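Local coordinates for 199aa long hypothetical Trp repressor binding protein (Sulfolobus tokodaii, PDB 2ZKI) that is of unknown function but probably binds FMN and may reduce quinones, as flavodoxin-like relatives do, at residues Ile140-Ile148 against Gly157-His165. Residues are numbered along the deposited sequence; the frame is centred on the assembly and turned at random.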
ATOM      1  N   ILE A 140       0.576  12.199  12.241  1.00 19.70           N
ATOM      2  CA  ILE A 140       1.639  12.421  11.253  1.00 19.63           C
ATOM      3  C   ILE A 140       2.721  11.334  11.298  1.00 19.47           C
ATOM      4  O   ILE A 140       3.218  10.985  12.366  1.00 19.52           O
ATOM      5  CB  ILE A 140       2.253  13.848  11.345  1.00 19.60           C
ATOM      6  CG1 ILE A 140       2.717  14.166  12.768  1.00 19.67           C
ATOM      7  CG2 ILE A 140       1.242  14.890  10.859  1.00 19.48           C
ATOM      8  CD1 ILE A 140       3.619  15.388  12.872  1.00 19.81           C
ATOM      9  N   ILE A 141       3.070  10.806  10.126  1.00 19.32           N
ATOM     10  CA  ILE A 141       4.012   9.687  10.008  1.00 19.23           C
ATOM     11  C   ILE A 141       5.460  10.170   9.968  1.00 19.33           C
ATOM     12  O   ILE A 141       5.796  11.072   9.206  1.00 19.33           O
ATOM     13  CB  ILE A 141       3.717   8.833   8.743  1.00 19.15           C
ATOM     14  CG1 ILE A 141       2.269   8.338   8.755  1.00 18.97           C
ATOM     15  CG2 ILE A 141       4.687   7.653   8.633  1.00 18.89           C
ATOM     16  CD1 ILE A 141       1.708   8.034   7.386  1.00 18.70           C
ATOM     17  N   VAL A 142       6.309   9.558  10.790  1.00 19.45           N
ATOM     18  CA  VAL A 142       7.736   9.879  10.820  1.00 19.62           C
ATOM     19  C   VAL A 142       8.584   8.703  10.312  1.00 19.72           C
ATOM     20  O   VAL A 142       8.825   7.737  11.044  1.00 19.69           O
ATOM     21  CB  VAL A 142       8.205  10.312  12.239  1.00 19.65           C
ATOM     22  CG1 VAL A 142       9.706  10.590  12.259  1.00 19.65           C
ATOM     23  CG2 VAL A 142       7.432  11.538  12.712  1.00 19.74           C
ATOM     24  N   PRO A 143       9.017   8.769   9.042  1.00 19.87           N
ATOM     25  CA  PRO A 143       9.994   7.808   8.535  1.00 20.07           C
ATOM     26  C   PRO A 143      11.398   8.183   8.998  1.00 20.24           C
ATOM     27  O   PRO A 143      11.622   9.319   9.417  1.00 20.23           O
ATOM     28  CB  PRO A 143       9.891   7.966   7.010  1.00 20.02           C
ATOM     29  CG  PRO A 143       8.752   8.921   6.763  1.00 19.91           C
ATOM     30  CD  PRO A 143       8.606   9.724   8.001  1.00 19.81           C
ATOM     31  N   ILE A 144      12.332   7.239   8.929  1.00 20.51           N
ATOM     32  CA  ILE A 144      13.729   7.544   9.249  1.00 20.87           C
ATOM     33  C   ILE A 144      14.559   7.893   8.012  1.00 21.31           C
ATOM     34  O   ILE A 144      15.551   8.620   8.112  1.00 21.43           O
ATOM     35  CB  ILE A 144      14.420   6.437  10.079  1.00 20.83           C
ATOM     36  CG1 ILE A 144      14.179   5.050   9.475  1.00 20.66           C
ATOM     37  CG2 ILE A 144      13.950   6.507  11.517  1.00 20.72           C
ATOM     38  CD1 ILE A 144      14.979   3.952  10.140  1.00 20.67           C
ATOM     39  N   GLY A 145      14.140   7.381   6.856  1.00 21.63           N
ATOM     40  CA  GLY A 145      14.787   7.690   5.589  1.00 22.13           C
ATOM     41  C   GLY A 145      16.224   7.227   5.561  1.00 22.62           C
ATOM     42  O   GLY A 145      16.508   6.052   5.787  1.00 22.67           O
ATOM     43  N   TYR A 146      17.131   8.157   5.283  1.00 23.15           N
ATOM     44  CA  TYR A 146      18.560   7.867   5.279  1.00 23.68           C
ATOM     45  C   TYR A 146      19.318   8.946   6.046  1.00 24.17           C
ATOM     46  O   TYR A 146      20.257   9.557   5.527  1.00 24.23           O
ATOM     47  CB  TYR A 146      19.084   7.719   3.847  1.00 23.49           C
ATOM     48  CG  TYR A 146      18.510   6.537   3.090  1.00 23.38           C
ATOM     49  CD1 TYR A 146      17.421   6.695   2.233  1.00 23.17           C
ATOM     50  CD2 TYR A 146      19.058   5.260   3.230  1.00 23.46           C
ATOM     51  CE1 TYR A 146      16.889   5.614   1.534  1.00 22.97           C
ATOM     52  CE2 TYR A 146      18.532   4.171   2.533  1.00 23.31           C
ATOM     53  CZ  TYR A 146      17.450   4.360   1.688  1.00 23.18           C
ATOM     54  OH  TYR A 146      16.925   3.294   1.001  1.00 23.14           O
ATOM     55  N   GLY A 147      18.893   9.170   7.288  1.00 24.83           N
ATOM     56  CA  GLY A 147      19.496  10.170   8.170  1.00 25.68           C
ATOM     57  C   GLY A 147      20.926   9.842   8.557  1.00 26.24           C
ATOM     58  O   GLY A 147      21.822  10.670   8.395  1.00 26.45           O
ATOM     59  N   ILE A 148      21.136   8.632   9.068  1.00 26.75           N
ATOM     60  CA  ILE A 148      22.476   8.169   9.434  1.00 27.26           C
ATOM     61  C   ILE A 148      23.113   7.304   8.332  1.00 27.69           C
ATOM     62  O   ILE A 148      22.400   6.608   7.601  1.00 27.67           O
ATOM     63  CB  ILE A 148      22.496   7.437  10.810  1.00 27.27           C
ATOM     64  CG1 ILE A 148      21.481   6.284  10.845  1.00 27.19           C
ATOM     65  CG2 ILE A 148      22.260   8.437  11.940  1.00 27.34           C
ATOM     66  CD1 ILE A 148      21.737   5.261  11.939  1.00 27.16           C
ATOM     67  N   GLY A 157      19.204  -5.708   8.724  1.00 27.82           N
ATOM     68  CA  GLY A 157      17.918  -5.078   9.011  1.00 27.43           C
ATOM     69  C   GLY A 157      17.999  -3.564   8.973  1.00 27.27           C
ATOM     70  O   GLY A 157      19.081  -2.988   9.102  1.00 27.31           O
ATOM     71  N   GLY A 158      16.849  -2.919   8.795  1.00 27.03           N
ATOM     72  CA  GLY A 158      16.777  -1.464   8.748  1.00 26.79           C
ATOM     73  C   GLY A 158      16.592  -0.924   7.344  1.00 26.63           C
ATOM     74  O   GLY A 158      17.039  -1.531   6.369  1.00 26.63           O
ATOM     75  N   GLY A 159      15.934   0.226   7.250  1.00 26.46           N
ATOM     76  CA  GLY A 159      15.651   0.861   5.967  1.00 26.33           C
ATOM     77  C   GLY A 159      14.907   2.170   6.144  1.00 26.20           C
ATOM     78  O   GLY A 159      14.643   2.579   7.272  1.00 26.12           O
ATOM     79  N   PRO A 160      14.553   2.833   5.028  1.00 26.17           N
ATOM     80  CA  PRO A 160      13.904   4.147   5.079  1.00 26.19           C
ATOM     81  C   PRO A 160      12.514   4.131   5.717  1.00 26.24           C
ATOM     82  O   PRO A 160      12.093   5.125   6.310  1.00 26.22           O
ATOM     83  CB  PRO A 160      13.814   4.558   3.604  1.00 26.12           C
ATOM     84  CG  PRO A 160      13.894   3.288   2.841  1.00 26.13           C
ATOM     85  CD  PRO A 160      14.757   2.369   3.644  1.00 26.17           C
ATOM     86  N   TYR A 161      11.824   3.002   5.599  1.00 26.39           N
ATOM     87  CA  TYR A 161      10.474   2.846   6.132  1.00 26.45           C
ATOM     88  C   TYR A 161      10.470   2.724   7.654  1.00 26.74           C
ATOM     89  O   TYR A 161       9.551   3.209   8.315  1.00 26.74           O
ATOM     90  CB  TYR A 161       9.787   1.639   5.484  1.00 26.19           C
ATOM     91  CG  TYR A 161       9.596   1.786   3.990  1.00 25.78           C
ATOM     92  CD1 TYR A 161      10.573   1.348   3.095  1.00 25.50           C
ATOM     93  CD2 TYR A 161       8.443   2.373   3.470  1.00 25.50           C
ATOM     94  CE1 TYR A 161      10.402   1.485   1.721  1.00 25.48           C
ATOM     95  CE2 TYR A 161       8.263   2.517   2.098  1.00 25.40           C
ATOM     96  CZ  TYR A 161       9.245   2.070   1.229  1.00 25.68           C
ATOM     97  OH  TYR A 161       9.070   2.207  -0.130  1.00 25.56           O
ATOM     98  N   GLY A 162      11.503   2.086   8.199  1.00 27.12           N
ATOM     99  CA  GLY A 162      11.660   1.941   9.645  1.00 27.62           C
ATOM    100  C   GLY A 162      12.749   0.961  10.035  1.00 28.06           C
ATOM    101  O   GLY A 162      13.334   0.292   9.178  1.00 28.06           O
ATOM    102  N   ALA A 163      13.023   0.885  11.335  1.00 28.50           N
ATOM    103  CA  ALA A 163      13.995  -0.062  11.876  1.00 28.98           C
ATOM    104  C   ALA A 163      13.461  -1.489  11.813  1.00 29.38           C
ATOM    105  O   ALA A 163      12.297  -1.743  12.140  1.00 29.42           O
ATOM    106  CB  ALA A 163      14.353   0.306  13.306  1.00 28.91           C
ATOM    107  N   THR A 164      14.309  -2.417  11.379  1.00 29.89           N
ATOM    108  CA  THR A 164      13.924  -3.824  11.288  1.00 30.44           C
ATOM    109  C   THR A 164      15.030  -4.746  11.782  1.00 30.83           C
ATOM    110  O   THR A 164      16.155  -4.308  12.026  1.00 30.84           O
ATOM    111  CB  THR A 164      13.547  -4.240   9.840  1.00 30.47           C
ATOM    112  OG1 THR A 164      14.697  -4.139   8.990  1.00 30.45           O
ATOM    113  CG2 THR A 164      12.416  -3.377   9.277  1.00 30.61           C
ATOM    114  N   HIS A 165      14.689  -6.023  11.937  1.00 31.40           N
ATOM    115  CA  HIS A 165      15.665  -7.075  12.187  1.00 31.97           C
ATOM    116  C   HIS A 165      15.499  -8.180  11.152  1.00 32.45           C
ATOM    117  O   HIS A 165      14.374  -8.546  10.801  1.00 32.37           O
ATOM    118  CB  HIS A 165      15.515  -7.644  13.599  1.00 31.92           C
ATOM    119  CG  HIS A 165      16.332  -8.877  13.842  1.00 31.95           C
ATOM    120  ND1 HIS A 165      17.698  -8.842  14.020  1.00 31.91           N
ATOM    121  CD2 HIS A 165      15.976 -10.181  13.919  1.00 31.73           C
ATOM    122  CE1 HIS A 165      18.148 -10.070  14.203  1.00 31.83           C
ATOM    123  NE2 HIS A 165      17.123 -10.902  14.148  1.00 31.88           N
TER
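P160 sits at the bend of the 157-165 loop and packs its ring beside the side chain of Y146, the two pointing the same way. The tyrosine brings CE1 and its phenol end to the proline ring: CE1 is 3.9 Å from P160 CB, and OH lies 3.5 Å from P160 CD. Y146 CG is anti to the carbonyl carbon (chi1 -65°), a setting that carries the ring alongside the proline; F152 stacks on it, and W100 of a second subunit meets it edge-to-face.

The backbone supplies the polar part of the contact. G145 N donates to P160 O at 3.1 Å, in the carbonyl plane and on a lone pair, with a fairly straight 159° at the hydrogen; I144 N adds only a weak bond to the same oxygen. In return P160 CA offers a C-H contact to G145 O, 3.3 Å away. I144 reaches the same loop with its side chain: CG1 lies between the backbone N and the carbonyl carbon (chi1 48°), and CD1 comes 3.7 Å from G162 C. I179 and Q183 of helix 174-195 also touch this isoleucine.

The contact thus ties the chain leaving edge strand 140-141 of the flavodoxin-like sheet to the later loop. The buried carbonyl oxygen of P160 is met by adjacent amides, mainly that of G145, with P143 CB and I144 CG1 packed near it, so a polar atom is buried without being left unpaired.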